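Putative phosphatase (DUF442) (Shewanella putrefaciens CN-32, PDB 3GXH) probably hydrolyses phosphate esters, being a putative phosphatase of the DUF442 family, allied to the tyrosine and dual-specificity phosphatases. Local coordinates at residues G60-V63 / T64-G67; E86-F89 / A90-Q94; Y115-Q118 / L119-Q123; N135-L138 / A139-P142; T149-S152 / A153-H157. All coordinates share one frame; numbering follows the deposited sequence. Where two conformers were deposited one is given.

Contact 1: G60-V63 / T64-G67; sequences GKLV and TQAG
Thr64 takes hold of Gly60 twice over. Its backbone N donates to Gly60 O at 2.9 Å and its hydroxyl OG1 to the same oxygen at 2.8 Å, the two arriving from opposite faces of the carbonyl plane. The hydroxyl gets there because chi1 of Thr64 is 61°, which tucks OG1 between the backbone N and the carbonyl carbon, pointing back toward the carbonyl of Gly60, one turn earlier.

The backbone bonds carry on from there: Gln65 N to Lys61 O at 2.9 Å, then Ala66 N to Leu62 O at 3.1 Å with a weak second bond to Val63 O. Gly67 N folds back to Thr64 O at 3.0 Å, and with its phi of 86° the chain closes the helix in a Schellman motif, a turn that glycine accommodates easily.

Among the side chains, Lys61 runs straight until chi4, where it bends, and crosses the end of Gln65 at a slant; CG of Gln65 rests 3.2 Å from Lys61 O.

This is the last turn of helix 59-65, the helical link between strands 43-46 and 69-72 in a beta-alpha-beta unit. Leu62, Val63 and Ala66 press on Phe33 of helix 30-38, while Val63 and Thr64 touch Tyr70 of strand 69-72.

Contact 2: E86-F89 / A90-Q94; sequences EAFF and AAMDQ
Met92, modelled as selenomethionine, lies beside Phe88 one turn along the helix, both side chains heading the same way. Its CG sits over one face of the Phe88 ring, shifted toward the rim, 4.0 Å from the centroid and 21° off the ring normal: a CH-pi contact. Phe88 CE1 and CZ both lie 3.8 Å from Met92 CG. The bend of Met92 at chi2 (-66°) then sets SE beside the ring, at 4.6 Å from the centroid but in an oblique position, and the bend at chi3 turns only the terminal CE.

This is a Met-aromatic contact with the usual helical spacing of four residues, and the backbone sets that spacing. Met92 N donates to Phe88 O at 2.9 Å in a nearly straight bond of 166°, and Asp93 N repeats the pattern with Phe89 O at 3.0 Å. Two residues earlier, Ala90 N and Ala91 N bond to Glu86 O and Ala87 O.

Farther out, the Phe88 and Met92 side chains meet Ile45 of strand 43-46, with Val102 of strand 100-103 adding to Phe88 and Val100 to Met92. Tyr117 of helix 108-120 touches both. Phe89 faces that same helix, where it packs on Leu116 and makes a cation-pi contact with Lys120, and the small side chains of Ala87 and Ala91 rest against Ile73.

Contact 3: Y115-Q118 / L119-Q123; sequences YLYQ and LKQGQ
Tyr117 and Gln121 are brought together by their torsions. A chi1 of 168° puts CG of the tyrosine anti to the backbone N, so the ring stands out from the helix and leans toward Gln121. Chi1 of Gln121, at -71°, places its CG above one ring face, toward the rim and 3.6 Å from Tyr117 CZ, and the bend at chi2 then lays the amide nearly parallel to the ring, the planes 11° apart. Lys120 NZ donates to Gln121 OE1 at 2.7 Å from above the carbonyl plane, which steadies the amide.

Two waters tie in Gln123. One joins Tyr117 OH (2.7 Å) to Gln123 NE2; the other accepts from Gln118 NE2 (3.0 Å) and donates to Gln123 OE1 (2.9 Å), so both ends of the Gln123 amide are engaged. Gln118 NE2 also bonds to Gln18 O. Gln123 N reaches Gln118 O at 3.0 Å, nearly along the C=O axis, across the Schellman turn made by Gly122 with its positive phi. On another side of the helix, Leu119 CD2 lies 3.8 Å from Tyr115 OH.

Here helix 108-120 comes to its end between two others: Tyr117 faces Phe89 of helix 82-94, Leu119 meets Ser152 of helix 142-154, and Leu116 touches both helices.

Contact 4: N135-L138 / A139-P142; sequences NDEL and AIYP
Glu137 and Tyr141 meet through a carbonyl and a ring: Glu137 O approaches the tyrosine obliquely, 3.4 Å from Tyr141 CD2. Over one face of that ring sits Ile140 CG2, 3.6 Å above the plane and centred on it, so the neighbouring isoleucine covers one face of the ring with a methyl group. The Tyr141 ring also packs edge-to-face with Trp77 and touches Trp134. The flat carboxylate of Glu137 is held through OE1, which is hydrogen-bonded to Tyr108 OH at the start of helix 108-120.

The longer branch of Ile140 runs toward Glu137. With chi1 at -61° and an extended end, it lays CD1 alongside the aliphatic part of Glu137, 3.7 Å from Glu137 CG, the two side chains pointing in the same direction.

The backbone here is a short 3-10 turn. Ile140 N donates to Glu137 O at 2.9 Å and Tyr141 N to Leu138 O at 3.0 Å, each donor standing well above the carbonyl plane (52° and 53° out of it), consistent with the tight three-residue spacing. A water bridges Asp136 O, to which it donates (2.9 Å), and Ala139 N, from which it accepts (2.9 Å). Tyr141 then occupies the N-cap position, and Pro142 opens helix 142-154. Leu138 folds onto that same helix, against Trp144, Gln145 and Leu148, and also touches Met131 in the preceding loop.

Contact 5: T149-S152 / A153-H157; sequences TEVS and AKYGH
Tyr155 leans back on Val151, and its side chain can be followed outward. CB lies 3.8 Å from Val151 O. CG hangs beside that oxygen, and CD2 comes closer, 3.5 Å from Val151 O. CD2 also meets the valine methyl: Val151 CG1 sits in the ring plane at the edge, 3.9 Å from Tyr155 CD2. A chi1 of -73° turns the ring this way, and Lys154 CG covers one face toward the rim. Farther out, CE2 touches Phe89 of helix 82-94, and OH at the tip nears Glu86 OE2, a doubtful pairing, too short to trust and with alternate copies on both residues.

The backbone ends the helix here. Tyr155 N donates to Val151 O at 3.2 Å, with a weak second bond to Ser152 O. His157 N then reaches Ser152 O at 2.8 Å, after Gly156 has reversed the chain with a phi of 95°. Ser152 OG is bonded to Leu148 O, and Thr149 OG1 to Gln145 O, one turn earlier.

Val151 O and Ser152 O, in the last turn, are met by residues that leave the helix. The C-terminal carboxylate of His157 lies close by, and its negative charge near this end of the helix dipole is probably unfavourable.

In chain order the five contacts run from 1 to 5, and each is local to a helix end, a helix middle or a turn. Contact 1 stands apart on the beta-alpha-beta unit at the far edge of the sheet, its centre 28 to 34 Å from those of contacts 3, 4 and 5. Contacts 2, 3 and 5 form a connected group on helices 82-94, 108-120 and 142-154: they touch one another pairwise, with centres 10 to 16 Å apart. Contact 4 leads into the start of helix 142-154 and contact 5 closes it, their centres 18 Å apart. Helix 82-94 thus bridges the sheet and the two later helices.

Contact 1: G60-V63 / T64-G67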
loop_
_atom_site.group_PDB
_atom_site.type_symbol
_atom_site.label_atom_id
_atom_site.label_comp_id
_atom_site.label_asym_id
_atom_site.label_seq_id
_atom_site.Cartn_x
_atom_site.Cartn_y
_atom_site.Cartn_z
ATOM N N GLY A 60 8.904 -1.183 -11.924
ATOM C CA GLY A 60 8.350 -2.433 -12.445
ATOM C C GLY A 60 9.383 -3.427 -12.924
ATOM O O GLY A 60 9.203 -4.645 -12.807
ATOM N N LYS A 61 10.478 -2.920 -13.501
ATOM C CA LYS A 61 11.579 -3.743 -13.864
ATOM C C LYS A 61 12.139 -4.464 -12.644
ATOM O O LYS A 61 12.383 -5.668 -12.649
ATOM C CB LYS A 61 12.667 -2.924 -14.563
ATOM C CG LYS A 61 13.876 -3.727 -14.980
ATOM C CD LYS A 61 14.919 -2.838 -15.702
ATOM C CE LYS A 61 16.143 -3.653 -16.169
ATOM N NZ LYS A 61 17.151 -3.890 -15.101
ATOM N N LEU A 62 12.343 -3.715 -11.564
ATOM C CA LEU A 62 12.877 -4.319 -10.350
ATOM C C LEU A 62 11.930 -5.375 -9.779
ATOM O O LEU A 62 12.363 -6.446 -9.319
ATOM C CB LEU A 62 13.170 -3.269 -9.285
ATOM C CG LEU A 62 14.051 -2.084 -9.702
ATOM C CD1 LEU A 62 14.303 -1.129 -8.477
ATOM C CD2 LEU A 62 15.318 -2.553 -10.325
ATOM N N VAL A 63 10.635 -5.073 -9.789
ATOM C CA VAL A 63 9.623 -5.963 -9.206
ATOM C C VAL A 63 9.532 -7.234 -10.038
ATOM O O VAL A 63 9.521 -8.353 -9.515
ATOM C CB VAL A 63 8.262 -5.267 -9.036
ATOM C CG1 VAL A 63 7.124 -6.272 -8.738
ATOM C CG2 VAL A 63 8.379 -4.169 -7.975
ATOM N N THR A 64 9.452 -7.097 -11.342
ATOM C CA THR A 64 9.268 -8.276 -12.221
ATOM C C THR A 64 10.558 -9.092 -12.287
ATOM O O THR A 64 10.491 -10.336 -12.252
ATOM C CB THR A 64 8.627 -7.902 -13.578
ATOM O OG1 THR A 64 9.468 -7.006 -14.244
ATOM C CG2 THR A 64 7.184 -7.329 -13.373
ATOM N N GLN A 65 11.723 -8.443 -12.244
ATOM C CA GLN A 65 13.021 -9.132 -12.132
ATOM C C GLN A 65 13.138 -9.966 -10.863
ATOM O O GLN A 65 13.794 -11.001 -10.872
ATOM C CB GLN A 65 14.196 -8.142 -12.141
ATOM C CG GLN A 65 14.619 -7.728 -13.533
ATOM C CD GLN A 65 15.767 -6.733 -13.535
ATOM O OE1 GLN A 65 16.129 -6.161 -12.496
ATOM N NE2 GLN A 65 16.322 -6.490 -14.713
ATOM N N ALA A 66 12.531 -9.490 -9.767
ATOM C CA ALA A 66 12.537 -10.184 -8.481
ATOM C C ALA A 66 11.471 -11.287 -8.448
ATOM O O ALA A 66 11.327 -11.933 -7.423
ATOM C CB ALA A 66 12.319 -9.199 -7.359
ATOM N N GLY A 67 10.750 -11.509 -9.544
ATOM C CA GLY A 67 9.753 -12.563 -9.642
ATOM C C GLY A 67 8.338 -12.300 -9.161
ATOM O O GLY A 67 7.573 -13.227 -8.880
#

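Contact 2: E86-F89 / A90-Q94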
loop_
_atom_site.group_PDB
_atom_site.type_symbol
_atom_site.label_atom_id
_atom_site.label_comp_id
_atom_site.label_asym_id
_atom_site.label_seq_id
_atom_site.Cartn_x
_atom_site.Cartn_y
_atom_site.Cartn_z
ATOM N N GLU A 86 -10.715 3.152 -5.949
ATOM C CA GLU A 86 -11.441 2.118 -6.696
ATOM C C GLU A 86 -10.529 1.272 -7.582
ATOM O O GLU A 86 -10.679 0.071 -7.660
ATOM C CB GLU A 86 -12.539 2.744 -7.550
ATOM C CG GLU A 86 -13.680 3.318 -6.734
ATOM C CD GLU A 86 -14.520 2.255 -6.053
ATOM O OE1 GLU A 86 -14.570 1.108 -6.560
ATOM O OE2 GLU A 86 -15.136 2.581 -5.007
ATOM N N ALA A 87 -9.554 1.919 -8.214
ATOM C CA ALA A 87 -8.604 1.202 -9.010
ATOM C C ALA A 87 -7.783 0.227 -8.140
ATOM O O ALA A 87 -7.494 -0.913 -8.509
ATOM C CB ALA A 87 -7.670 2.225 -9.805
ATOM N N PHE A 88 -7.393 0.687 -6.959
ATOM C CA PHE A 88 -6.742 -0.215 -6.004
ATOM C C PHE A 88 -7.632 -1.377 -5.603
ATOM O O PHE A 88 -7.205 -2.514 -5.550
ATOM C CB PHE A 88 -6.290 0.603 -4.771
ATOM C CG PHE A 88 -5.760 -0.218 -3.651
ATOM C CD1 PHE A 88 -4.599 -0.959 -3.804
ATOM C CD2 PHE A 88 -6.375 -0.198 -2.394
ATOM C CE1 PHE A 88 -4.119 -1.764 -2.753
ATOM C CE2 PHE A 88 -5.890 -0.989 -1.334
ATOM C CZ PHE A 88 -4.767 -1.763 -1.518
ATOM N N PHE A 89 -8.875 -1.080 -5.272
ATOM C CA PHE A 89 -9.788 -2.143 -4.911
ATOM C C PHE A 89 -9.965 -3.176 -6.025
ATOM O O PHE A 89 -9.925 -4.399 -5.785
ATOM C CB PHE A 89 -11.188 -1.604 -4.582
ATOM C CG PHE A 89 -11.324 -0.768 -3.325
ATOM C CD1 PHE A 89 -10.342 -0.642 -2.356
ATOM C CD2 PHE A 89 -12.528 -0.100 -3.127
ATOM C CE1 PHE A 89 -10.570 0.092 -1.223
ATOM C CE2 PHE A 89 -12.757 0.650 -1.990
ATOM C CZ PHE A 89 -11.746 0.759 -1.035
ATOM N N ALA A 90 -10.021 -2.697 -7.277
ATOM C CA ALA A 90 -10.128 -3.595 -8.420
ATOM C C ALA A 90 -8.881 -4.420 -8.594
ATOM O O ALA A 90 -8.949 -5.592 -8.947
ATOM C CB ALA A 90 -10.466 -2.811 -9.715
ATOM N N ALA A 91 -7.712 -3.818 -8.358
ATOM C CA ALA A 91 -6.477 -4.576 -8.461
ATOM C C ALA A 91 -6.411 -5.669 -7.390
ATOM O O ALA A 91 -5.983 -6.792 -7.642
ATOM C CB ALA A 91 -5.259 -3.647 -8.347
HETATM N N MSE A 92 -6.847 -5.344 -6.184
HETATM C CA MSE A 92 -6.923 -6.368 -5.132
HETATM C C MSE A 92 -7.840 -7.516 -5.529
HETATM O O MSE A 92 -7.443 -8.679 -5.452
HETATM C CB MSE A 92 -7.385 -5.742 -3.807
HETATM C CG MSE A 92 -6.406 -4.771 -3.194
HETATM SE SE MSE A 92 -4.747 -5.593 -2.595
HETATM C CE MSE A 92 -5.491 -6.607 -1.085
ATOM N N ASP A 93 -9.013 -7.193 -6.057
ATOM C CA ASP A 93 -9.910 -8.271 -6.478
ATOM C C ASP A 93 -9.294 -9.134 -7.576
ATOM O O ASP A 93 -9.536 -10.361 -7.618
ATOM C CB ASP A 93 -11.258 -7.741 -6.951
ATOM C CG ASP A 93 -12.280 -8.853 -7.102
ATOM O OD1 ASP A 93 -12.464 -9.612 -6.118
ATOM O OD2 ASP A 93 -12.860 -8.993 -8.206
ATOM N N GLN A 94 -8.508 -8.548 -8.465
ATOM C CA GLN A 94 -7.873 -9.296 -9.539
ATOM C C GLN A 94 -6.728 -10.174 -9.078
ATOM O O GLN A 94 -6.209 -10.977 -9.868
ATOM C CB GLN A 94 -7.350 -8.357 -10.631
ATOM C CG GLN A 94 -8.389 -7.769 -11.502
ATOM C CD GLN A 94 -8.016 -7.887 -12.975
ATOM O OE1 GLN A 94 -7.900 -6.885 -13.670
ATOM N NE2 GLN A 94 -7.813 -9.114 -13.443
#

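Contact 3: Y115-Q118 / L119-Q123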
loop_
_atom_site.group_PDB
_atom_site.type_symbol
_atom_site.label_atom_id
_atom_site.label_comp_id
_atom_site.label_asym_id
_atom_site.label_seq_id
_atom_site.Cartn_x
_atom_site.Cartn_y
_atom_site.Cartn_z
ATOM N N TYR A 115 -6.457 0.755 4.859
ATOM C CA TYR A 115 -7.580 0.963 5.770
ATOM C C TYR A 115 -8.899 0.932 5.004
ATOM O O TYR A 115 -9.841 0.240 5.404
ATOM C CB TYR A 115 -7.416 2.298 6.482
ATOM C CG TYR A 115 -8.654 2.712 7.214
ATOM C CD1 TYR A 115 -9.036 2.038 8.361
ATOM C CD2 TYR A 115 -9.488 3.723 6.721
ATOM C CE1 TYR A 115 -10.199 2.377 9.034
ATOM C CE2 TYR A 115 -10.656 4.082 7.392
ATOM C CZ TYR A 115 -11.002 3.408 8.531
ATOM O OH TYR A 115 -12.182 3.776 9.205
ATOM N N LEU A 116 -8.969 1.659 3.871
ATOM C CA LEU A 116 -10.210 1.701 3.150
ATOM C C LEU A 116 -10.577 0.334 2.588
ATOM O O LEU A 116 -11.778 -0.023 2.537
ATOM C CB LEU A 116 -10.148 2.741 2.034
ATOM C CG LEU A 116 -10.187 4.175 2.575
ATOM C CD1 LEU A 116 -9.955 5.150 1.421
ATOM C CD2 LEU A 116 -11.497 4.532 3.319
ATOM N N TYR A 117 -9.588 -0.440 2.171
ATOM C CA TYR A 117 -9.823 -1.760 1.644
ATOM C C TYR A 117 -10.371 -2.669 2.714
ATOM O O TYR A 117 -11.361 -3.390 2.496
ATOM C CB TYR A 117 -8.531 -2.340 1.048
ATOM C CG TYR A 117 -8.615 -3.803 0.735
ATOM C CD1 TYR A 117 -9.266 -4.232 -0.409
ATOM C CD2 TYR A 117 -8.073 -4.772 1.614
ATOM C CE1 TYR A 117 -9.353 -5.600 -0.704
ATOM C CE2 TYR A 117 -8.180 -6.140 1.323
ATOM C CZ TYR A 117 -8.800 -6.513 0.166
ATOM O OH TYR A 117 -8.913 -7.874 -0.088
ATOM N N GLN A 118 -9.730 -2.686 3.859
ATOM C CA GLN A 118 -10.203 -3.547 4.938
ATOM C C GLN A 118 -11.607 -3.142 5.374
ATOM O O GLN A 118 -12.459 -3.997 5.672
ATOM C CB GLN A 118 -9.239 -3.556 6.095
ATOM C CG GLN A 118 -7.888 -4.159 5.694
ATOM C CD GLN A 118 -6.881 -4.269 6.819
ATOM O OE1 GLN A 118 -6.832 -3.438 7.747
ATOM N NE2 GLN A 118 -6.029 -5.312 6.726
ATOM N N LEU A 119 -11.838 -1.832 5.424
ATOM C CA LEU A 119 -13.155 -1.315 5.806
ATOM C C LEU A 119 -14.216 -1.798 4.826
ATOM O O LEU A 119 -15.263 -2.336 5.232
ATOM C CB LEU A 119 -13.077 0.213 5.898
ATOM C CG LEU A 119 -14.338 0.893 6.383
ATOM C CD1 LEU A 119 -14.619 0.476 7.836
ATOM C CD2 LEU A 119 -14.158 2.406 6.267
ATOM N N LYS A 120 -13.954 -1.710 3.526
ATOM C CA LYS A 120 -14.984 -2.103 2.547
ATOM C C LYS A 120 -15.177 -3.617 2.453
ATOM O O LYS A 120 -16.273 -4.098 2.087
ATOM C CB LYS A 120 -14.679 -1.491 1.192
ATOM C CG LYS A 120 -13.660 -2.238 0.436
ATOM C CD LYS A 120 -14.207 -3.310 -0.513
ATOM C CE LYS A 120 -13.085 -3.741 -1.441
ATOM N NZ LYS A 120 -13.421 -4.965 -2.206
ATOM N N GLN A 121 -14.146 -4.390 2.787
ATOM C CA GLN A 121 -14.220 -5.841 2.851
ATOM C C GLN A 121 -15.036 -6.314 4.065
ATOM O O GLN A 121 -15.223 -7.510 4.247
ATOM C CB GLN A 121 -12.815 -6.436 2.918
ATOM C CG GLN A 121 -12.073 -6.316 1.637
ATOM C CD GLN A 121 -12.678 -7.208 0.603
ATOM O OE1 GLN A 121 -13.466 -6.765 -0.229
ATOM N NE2 GLN A 121 -12.361 -8.491 0.686
ATOM N N GLY A 122 -15.475 -5.393 4.906
ATOM C CA GLY A 122 -16.236 -5.768 6.115
ATOM C C GLY A 122 -15.341 -6.256 7.262
ATOM O O GLY A 122 -15.844 -6.879 8.204
ATOM N N GLN A 123 -14.034 -5.968 7.206
ATOM C CA GLN A 123 -13.056 -6.515 8.180
ATOM C C GLN A 123 -12.939 -5.645 9.459
ATOM O O GLN A 123 -12.177 -5.983 10.372
ATOM C CB GLN A 123 -11.673 -6.760 7.527
ATOM C CG GLN A 123 -11.740 -7.723 6.307
ATOM C CD GLN A 123 -10.428 -7.868 5.521
ATOM O OE1 GLN A 123 -9.404 -7.257 5.845
ATOM N NE2 GLN A 123 -10.478 -8.672 4.455
HETATM O O HOH W 1 -8.446 -9.390 2.057
HETATM O O HOH W 2 -6.765 -7.340 4.648
#

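Contact 4: N135-L138 / A139-P142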
loop_
_atom_site.group_PDB
_atom_site.type_symbol
_atom_site.label_atom_id
_atom_site.label_comp_id
_atom_site.label_asym_id
_atom_site.label_seq_id
_atom_site.Cartn_x
_atom_site.Cartn_y
_atom_site.Cartn_z
ATOM N N ASN A 135 1.043 9.103 11.989
ATOM C CA ASN A 135 1.458 9.741 13.211
ATOM C C ASN A 135 0.470 10.795 13.631
ATOM O O ASN A 135 0.868 11.910 13.981
ATOM C CB ASN A 135 2.854 10.345 13.007
ATOM C CG ASN A 135 3.603 10.458 14.282
ATOM O OD1 ASN A 135 3.946 11.558 14.716
ATOM N ND2 ASN A 135 3.833 9.322 14.932
ATOM N N ASP A 136 -0.815 10.448 13.576
ATOM C CA ASP A 136 -1.920 11.338 13.909
ATOM C C ASP A 136 -2.048 12.675 13.110
ATOM O O ASP A 136 -2.614 13.644 13.613
ATOM C CB ASP A 136 -1.913 11.642 15.417
ATOM N N GLU A 137 -1.568 12.713 11.864
ATOM C CA GLU A 137 -1.559 13.948 11.055
ATOM C C GLU A 137 -2.725 14.023 10.072
ATOM O O GLU A 137 -2.813 14.935 9.263
ATOM C CB GLU A 137 -0.253 14.022 10.244
ATOM C CG GLU A 137 0.988 14.227 11.116
ATOM C CD GLU A 137 2.274 13.783 10.458
ATOM O OE1 GLU A 137 2.290 13.507 9.248
ATOM O OE2 GLU A 137 3.291 13.737 11.187
ATOM N N LEU A 138 -3.649 13.066 10.117
ATOM C CA LEU A 138 -4.718 13.109 9.150
ATOM C C LEU A 138 -5.479 14.454 9.152
ATOM O O LEU A 138 -5.863 14.928 8.108
ATOM C CB LEU A 138 -5.702 11.944 9.343
ATOM C CG LEU A 138 -6.896 11.904 8.405
ATOM C CD1 LEU A 138 -6.504 11.943 6.955
ATOM C CD2 LEU A 138 -7.793 10.622 8.659
ATOM N N ALA A 139 -5.691 15.052 10.323
ATOM C CA ALA A 139 -6.359 16.362 10.416
ATOM C C ALA A 139 -5.646 17.475 9.622
ATOM O O ALA A 139 -6.281 18.412 9.117
ATOM C CB ALA A 139 -6.505 16.777 11.880
ATOM N N ILE A 140 -4.332 17.347 9.496
ATOM C CA ILE A 140 -3.530 18.299 8.733
ATOM C C ILE A 140 -3.927 18.358 7.248
ATOM O O ILE A 140 -3.679 19.366 6.585
ATOM C CB ILE A 140 -2.020 17.935 8.879
ATOM C CG1 ILE A 140 -1.632 18.013 10.349
ATOM C CG2 ILE A 140 -1.095 18.852 8.067
ATOM C CD1 ILE A 140 -0.145 17.664 10.612
ATOM N N TYR A 141 -4.572 17.299 6.746
ATOM C CA TYR A 141 -4.695 17.052 5.311
ATOM C C TYR A 141 -6.193 16.865 4.959
ATOM O O TYR A 141 -6.657 15.730 4.766
ATOM C CB TYR A 141 -3.835 15.842 4.879
ATOM C CG TYR A 141 -2.354 16.076 5.121
ATOM C CD1 TYR A 141 -1.667 17.074 4.425
ATOM C CD2 TYR A 141 -1.665 15.357 6.061
ATOM C CE1 TYR A 141 -0.292 17.290 4.656
ATOM C CE2 TYR A 141 -0.284 15.581 6.306
ATOM C CZ TYR A 141 0.358 16.557 5.598
ATOM O OH TYR A 141 1.718 16.806 5.824
ATOM N N PRO A 142 -6.938 17.954 4.857
ATOM C CA PRO A 142 -8.382 17.811 4.663
ATOM C C PRO A 142 -8.778 17.093 3.392
ATOM O O PRO A 142 -9.890 16.523 3.350
ATOM C CB PRO A 142 -8.899 19.278 4.616
ATOM C CG PRO A 142 -7.693 20.137 4.489
ATOM C CD PRO A 142 -6.532 19.363 5.050
HETATM O O HOH W 3 -5.366 13.479 12.769
#

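Contact 5: T149-S152 / A153-H157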
loop_
_atom_site.group_PDB
_atom_site.type_symbol
_atom_site.label_atom_id
_atom_site.label_comp_id
_atom_site.label_asym_id
_atom_site.label_seq_id
_atom_site.Cartn_x
_atom_site.Cartn_y
_atom_site.Cartn_z
ATOM N N THR A 149 -13.634 9.891 4.262
ATOM C CA THR A 149 -15.045 10.010 4.673
ATOM C C THR A 149 -15.931 9.588 3.513
ATOM O O THR A 149 -16.891 8.828 3.697
ATOM C CB THR A 149 -15.359 11.452 5.108
ATOM O OG1 THR A 149 -14.608 11.794 6.286
ATOM C CG2 THR A 149 -16.890 11.655 5.357
ATOM N N GLU A 150 -15.627 10.053 2.319
ATOM C CA GLU A 150 -16.457 9.800 1.127
ATOM C C GLU A 150 -16.457 8.316 0.809
ATOM O O GLU A 150 -17.508 7.736 0.521
ATOM C CB GLU A 150 -15.932 10.585 -0.093
ATOM C CG GLU A 150 -16.759 10.365 -1.402
ATOM C CD GLU A 150 -16.462 11.396 -2.529
ATOM O OE1 GLU A 150 -15.716 12.388 -2.298
ATOM O OE2 GLU A 150 -16.991 11.209 -3.658
ATOM N N VAL A 151 -15.290 7.689 0.868
ATOM C CA VAL A 151 -15.205 6.286 0.479
ATOM C C VAL A 151 -15.824 5.428 1.554
ATOM O O VAL A 151 -16.498 4.421 1.200
ATOM C CB VAL A 151 -13.767 5.828 0.243
ATOM C CG1 VAL A 151 -13.689 4.270 0.119
ATOM C CG2 VAL A 151 -13.209 6.450 -0.977
ATOM N N SER A 152 -15.630 5.763 2.835
ATOM C CA SER A 152 -16.216 5.014 3.941
ATOM C C SER A 152 -17.730 5.013 3.786
ATOM O O SER A 152 -18.368 3.952 3.836
ATOM C CB SER A 152 -15.811 5.594 5.287
ATOM O OG SER A 152 -14.408 5.509 5.475
ATOM N N ALA A 153 -18.311 6.191 3.567
ATOM C CA ALA A 153 -19.780 6.301 3.354
ATOM C C ALA A 153 -20.286 5.545 2.113
ATOM O O ALA A 153 -21.365 4.925 2.163
ATOM C CB ALA A 153 -20.219 7.771 3.301
ATOM N N LYS A 154 -19.533 5.576 1.022
ATOM C CA LYS A 154 -19.901 4.909 -0.221
ATOM C C LYS A 154 -20.048 3.396 -0.035
ATOM O O LYS A 154 -20.963 2.783 -0.629
ATOM C CB LYS A 154 -18.848 5.203 -1.299
ATOM C CG LYS A 154 -19.186 4.621 -2.651
ATOM C CD LYS A 154 -18.211 5.050 -3.744
ATOM C CE LYS A 154 -18.508 4.299 -5.049
ATOM N NZ LYS A 154 -17.800 4.907 -6.207
ATOM N N TYR A 155 -19.184 2.813 0.813
ATOM C CA TYR A 155 -19.124 1.355 0.950
ATOM C C TYR A 155 -19.681 0.847 2.272
ATOM O O TYR A 155 -19.270 -0.209 2.776
ATOM C CB TYR A 155 -17.707 0.852 0.698
ATOM C CG TYR A 155 -17.371 0.920 -0.761
ATOM C CD1 TYR A 155 -18.006 0.078 -1.669
ATOM C CD2 TYR A 155 -16.473 1.850 -1.246
ATOM C CE1 TYR A 155 -17.733 0.140 -3.012
ATOM C CE2 TYR A 155 -16.187 1.917 -2.594
ATOM C CZ TYR A 155 -16.822 1.055 -3.474
ATOM O OH TYR A 155 -16.547 1.116 -4.818
ATOM N N GLY A 156 -20.657 1.579 2.811
ATOM C CA GLY A 156 -21.474 1.110 3.932
ATOM C C GLY A 156 -21.086 1.505 5.334
ATOM O O GLY A 156 -21.716 1.055 6.318
ATOM N N HIS A 157 -20.063 2.339 5.436
ATOM C CA HIS A 157 -19.462 2.677 6.728
ATOM C C HIS A 157 -19.382 4.193 6.925
ATOM O O HIS A 157 -20.327 4.889 6.504
ATOM C CB HIS A 157 -18.086 1.994 6.799
ATOM C CG HIS A 157 -18.168 0.513 6.566
ATOM N ND1 HIS A 157 -18.440 -0.382 7.582
ATOM C CD2 HIS A 157 -18.085 -0.223 5.429
ATOM C CE1 HIS A 157 -18.503 -1.607 7.080
ATOM N NE2 HIS A 157 -18.288 -1.538 5.777
ATOM O OXT HIS A 157 -18.421 4.738 7.494
#